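Local atomic coordinates of 2-oxoglutarate-dependent dioxygenase DAO (Oryza sativa subsp. indica, PDB entry 6KUN), a protein that probably catalyses the iron- and 2-oxoglutarate-dependent oxidation of the auxin indole-3-acetic acid to inactive 2-oxoindole-3-acetic acid. Residues Ala63-Ser74 / Asp99-Asp108. Sequence-based numbering, arbitrary orientation.
Sequences AKRRNADIIPGS and DVDAFCARLD
The carboxamide of N67 engages the chain just beyond helix 97-106: OD1 accepts the D108 N-H through an in-plane lone pair at 2.7 Å, nearly straight at 167°, while ND2 makes a weak bond to D108 O. A lysine in place of N67 would probably leave the D108 N-H without its acceptor and weaken the hold on the chain after L107. Charge joins the same ends: R66 brings NE and NH2 to D108 OD2, NH2 lying 2.7 Å from it, but both bonds are bent and weak, and R66 also pairs with D62. One water donates to both R66 O and R106 O. R106 reaches back in an extended chain, its NH1 giving I70 O a bond of 2.9 Å close to the guanidinium plane, with I71 CG2 over one face of that group. The apolar part centres on I70: CG1, set between backbone N and carbonyl carbon (chi1 48°), carries CD1 over the F103 ring face in a CH-pi contact, 4.0 Å from the centroid, and against L107 CD2. I71 lays CG2 against A102 CB at 3.9 Å. Polar bonds thus hold the loop after helix 61-66 at N67 and again at I70, with apolar contacts beside the second bond and beyond it, away from the active site.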
loop_
_atom_site.group_PDB
_atom_site.type_symbol
_atom_site.label_atom_id
_atom_site.label_comp_id
_atom_site.label_asym_id
_atom_site.label_seq_id
_atom_site.Cartn_x
_atom_site.Cartn_y
_atom_site.Cartn_z
ATOM N N ALA B 63 -21.602 -8.831 14.178
ATOM C CA ALA B 63 -20.292 -9.352 14.559
ATOM C C ALA B 63 -19.485 -8.285 15.319
ATOM O O ALA B 63 -18.784 -8.594 16.290
ATOM C CB ALA B 63 -19.546 -9.839 13.316
ATOM N N LYS B 64 -19.597 -7.021 14.913
ATOM C CA LYS B 64 -18.897 -5.952 15.628
ATOM C C LYS B 64 -19.400 -5.809 17.060
ATOM O O LYS B 64 -18.599 -5.626 17.997
ATOM C CB LYS B 64 -19.029 -4.638 14.841
ATOM C CG LYS B 64 -18.508 -4.819 13.422
ATOM C CD LYS B 64 -17.831 -3.601 12.779
ATOM C CE LYS B 64 -18.734 -2.896 11.813
ATOM N NZ LYS B 64 -18.060 -1.893 10.937
ATOM N N ARG B 65 -20.709 -5.940 17.274
ATOM C CA ARG B 65 -21.227 -5.866 18.641
ATOM C C ARG B 65 -20.793 -7.069 19.475
ATOM O O ARG B 65 -20.510 -6.945 20.672
ATOM C CB ARG B 65 -22.753 -5.771 18.624
ATOM C CG ARG B 65 -23.307 -4.497 19.266
ATOM C CD ARG B 65 -24.078 -4.774 20.552
ATOM N NE ARG B 65 -25.425 -5.279 20.298
ATOM C CZ ARG B 65 -26.406 -4.572 19.736
ATOM N NH1 ARG B 65 -26.191 -3.320 19.343
ATOM N NH2 ARG B 65 -27.603 -5.124 19.556
ATOM N N ARG B 66 -20.746 -8.255 18.866
ATOM C CA ARG B 66 -20.185 -9.382 19.604
ATOM C C ARG B 66 -18.717 -9.172 19.984
ATOM O O ARG B 66 -18.202 -9.895 20.849
ATOM C CB ARG B 66 -20.351 -10.651 18.775
ATOM C CG ARG B 66 -21.835 -11.080 18.650
ATOM C CD ARG B 66 -22.003 -12.525 18.240
ATOM N NE ARG B 66 -21.500 -12.802 16.897
ATOM C CZ ARG B 66 -22.075 -12.381 15.775
ATOM N NH1 ARG B 66 -23.181 -11.642 15.830
ATOM N NH2 ARG B 66 -21.541 -12.686 14.593
ATOM N N ASN B 67 -18.053 -8.182 19.395
ATOM C CA ASN B 67 -16.672 -7.884 19.730
ATOM C C ASN B 67 -16.538 -6.773 20.744
ATOM O O ASN B 67 -15.417 -6.361 21.048
ATOM C CB ASN B 67 -15.924 -7.526 18.436
ATOM C CG ASN B 67 -15.545 -8.760 17.669
ATOM O OD1 ASN B 67 -14.989 -9.710 18.242
ATOM N ND2 ASN B 67 -15.812 -8.758 16.360
ATOM N N ALA B 68 -17.646 -6.282 21.283
ATOM C CA ALA B 68 -17.579 -5.283 22.350
ATOM C C ALA B 68 -17.384 -5.964 23.688
ATOM O O ALA B 68 -18.057 -6.947 23.990
ATOM C CB ALA B 68 -18.845 -4.431 22.375
ATOM N N ASP B 69 -16.457 -5.443 24.485
ATOM C CA ASP B 69 -16.223 -5.917 25.843
ATOM C C ASP B 69 -15.738 -7.361 25.875
ATOM O O ASP B 69 -16.024 -8.116 26.808
ATOM C CB ASP B 69 -17.493 -5.740 26.680
ATOM C CG ASP B 69 -18.003 -4.290 26.664
ATOM O OD1 ASP B 69 -17.262 -3.377 27.108
ATOM O OD2 ASP B 69 -19.140 -4.066 26.181
ATOM N N ILE B 70 -14.924 -7.781 24.904
ATOM C CA ILE B 70 -14.535 -9.190 24.879
ATOM C C ILE B 70 -13.527 -9.478 25.972
ATOM O O ILE B 70 -13.436 -10.620 26.450
ATOM C CB ILE B 70 -14.025 -9.624 23.487
ATOM C CG1 ILE B 70 -13.006 -8.645 22.922
ATOM C CG2 ILE B 70 -15.219 -9.826 22.539
ATOM C CD1 ILE B 70 -12.381 -9.107 21.573
ATOM N N ILE B 71 -12.727 -8.487 26.364
ATOM C CA ILE B 71 -12.030 -8.522 27.657
ATOM C C ILE B 71 -12.304 -7.208 28.369
ATOM O O ILE B 71 -12.657 -6.203 27.734
ATOM C CB ILE B 71 -10.502 -8.742 27.528
ATOM C CG1 ILE B 71 -9.836 -7.573 26.821
ATOM C CG2 ILE B 71 -10.181 -10.005 26.777
ATOM C CD1 ILE B 71 -8.337 -7.661 26.785
ATOM N N PRO B 72 -12.171 -7.185 29.677
ATOM C CA PRO B 72 -12.707 -6.052 30.436
ATOM C C PRO B 72 -12.184 -4.733 29.916
ATOM O O PRO B 72 -10.970 -4.535 29.841
ATOM C CB PRO B 72 -12.223 -6.337 31.864
ATOM C CG PRO B 72 -12.063 -7.806 31.898
ATOM C CD PRO B 72 -11.500 -8.157 30.550
ATOM N N GLY B 73 -13.096 -3.861 29.485
ATOM C CA GLY B 73 -12.737 -2.552 28.967
ATOM C C GLY B 73 -12.294 -2.498 27.523
ATOM O O GLY B 73 -12.029 -1.405 27.025
ATOM N N SER B 74 -12.191 -3.626 26.820
ATOM C CA SER B 74 -11.576 -3.630 25.502
ATOM C C SER B 74 -12.479 -4.355 24.515
ATOM O O SER B 74 -13.276 -5.210 24.877
ATOM C CB SER B 74 -10.209 -4.304 25.539
ATOM O OG SER B 74 -9.250 -3.511 26.218
ATOM N N ASP B 99 -3.634 -10.620 28.184
ATOM C CA ASP B 99 -4.698 -9.798 27.616
ATOM C C ASP B 99 -4.718 -9.886 26.093
ATOM O O ASP B 99 -5.788 -9.847 25.465
ATOM C CB ASP B 99 -4.509 -8.310 27.977
ATOM C CG ASP B 99 -4.790 -7.986 29.443
ATOM O OD1 ASP B 99 -5.187 -8.888 30.177
ATOM O OD2 ASP B 99 -4.602 -6.806 29.855
ATOM N N VAL B 100 -3.530 -9.860 25.478
ATOM C CA VAL B 100 -3.430 -9.957 24.032
ATOM C C VAL B 100 -3.927 -11.323 23.572
ATOM O O VAL B 100 -4.659 -11.439 22.589
ATOM C CB VAL B 100 -1.976 -9.699 23.577
ATOM C CG1 VAL B 100 -1.837 -10.017 22.102
ATOM C CG2 VAL B 100 -1.530 -8.240 23.878
ATOM N N ASP B 101 -3.512 -12.382 24.264
ATOM C CA ASP B 101 -3.976 -13.724 23.919
ATOM C C ASP B 101 -5.505 -13.814 23.979
ATOM O O ASP B 101 -6.154 -14.287 23.033
ATOM C CB ASP B 101 -3.317 -14.727 24.860
ATOM C CG ASP B 101 -1.807 -14.769 24.722
ATOM O OD1 ASP B 101 -1.248 -14.133 23.801
ATOM O OD2 ASP B 101 -1.164 -15.443 25.556
ATOM N N ALA B 102 -6.105 -13.341 25.075
ATOM C CA ALA B 102 -7.549 -13.507 25.270
ATOM C C ALA B 102 -8.345 -12.628 24.329
ATOM O O ALA B 102 -9.411 -13.030 23.839
ATOM C CB ALA B 102 -7.911 -13.203 26.726
ATOM N N PHE B 103 -7.871 -11.422 24.077
ATOM C CA PHE B 103 -8.509 -10.549 23.093
ATOM C C PHE B 103 -8.591 -11.238 21.732
ATOM O O PHE B 103 -9.674 -11.336 21.142
ATOM C CB PHE B 103 -7.736 -9.220 23.004
ATOM C CG PHE B 103 -8.336 -8.197 22.064
ATOM C CD1 PHE B 103 -7.939 -8.133 20.741
ATOM C CD2 PHE B 103 -9.231 -7.271 22.516
ATOM C CE1 PHE B 103 -8.480 -7.183 19.904
ATOM C CE2 PHE B 103 -9.784 -6.331 21.669
ATOM C CZ PHE B 103 -9.388 -6.286 20.354
ATOM N N CYS B 104 -7.453 -11.729 21.231
ATOM C CA CYS B 104 -7.446 -12.324 19.887
ATOM C C CYS B 104 -8.186 -13.654 19.867
ATOM O O CYS B 104 -8.768 -14.011 18.851
ATOM C CB CYS B 104 -6.012 -12.480 19.398
ATOM S SG CYS B 104 -5.181 -10.798 19.235
ATOM N N ALA B 105 -8.180 -14.384 20.977
ATOM C CA ALA B 105 -8.906 -15.649 21.030
ATOM C C ALA B 105 -10.413 -15.408 21.002
ATOM O O ALA B 105 -11.160 -16.240 20.478
ATOM C CB ALA B 105 -8.501 -16.437 22.271
ATOM N N ARG B 106 -10.852 -14.238 21.497
ATOM C CA ARG B 106 -12.256 -13.929 21.658
ATOM C C ARG B 106 -12.842 -13.076 20.562
ATOM O O ARG B 106 -14.063 -12.908 20.513
ATOM C CB ARG B 106 -12.494 -13.255 23.002
ATOM C CG ARG B 106 -12.182 -14.174 24.146
ATOM C CD ARG B 106 -12.524 -13.517 25.475
ATOM N NE ARG B 106 -11.785 -14.165 26.559
ATOM C CZ ARG B 106 -11.747 -13.740 27.822
ATOM N NH1 ARG B 106 -12.408 -12.660 28.191
ATOM N NH2 ARG B 106 -11.025 -14.397 28.689
ATOM N N LEU B 107 -12.028 -12.557 19.664
ATOM C CA LEU B 107 -12.559 -11.819 18.529
ATOM C C LEU B 107 -13.458 -12.706 17.693
ATOM O O LEU B 107 -13.106 -13.844 17.371
ATOM C CB LEU B 107 -11.429 -11.297 17.652
ATOM C CG LEU B 107 -10.722 -10.039 18.110
ATOM C CD1 LEU B 107 -9.476 -9.904 17.231
ATOM C CD2 LEU B 107 -11.596 -8.828 17.969
ATOM N N ASP B 108 -14.597 -12.179 17.314
ATOM C CA ASP B 108 -15.454 -12.871 16.353
ATOM C C ASP B 108 -14.953 -12.526 14.936
ATOM O O ASP B 108 -15.308 -11.496 14.362
ATOM C CB ASP B 108 -16.901 -12.461 16.550
ATOM C CG ASP B 108 -17.819 -13.186 15.610
ATOM O OD1 ASP B 108 -17.360 -14.092 14.872
ATOM O OD2 ASP B 108 -19.011 -12.840 15.630
HETATM O O HOH W 1 -16.767 -12.146 20.029
#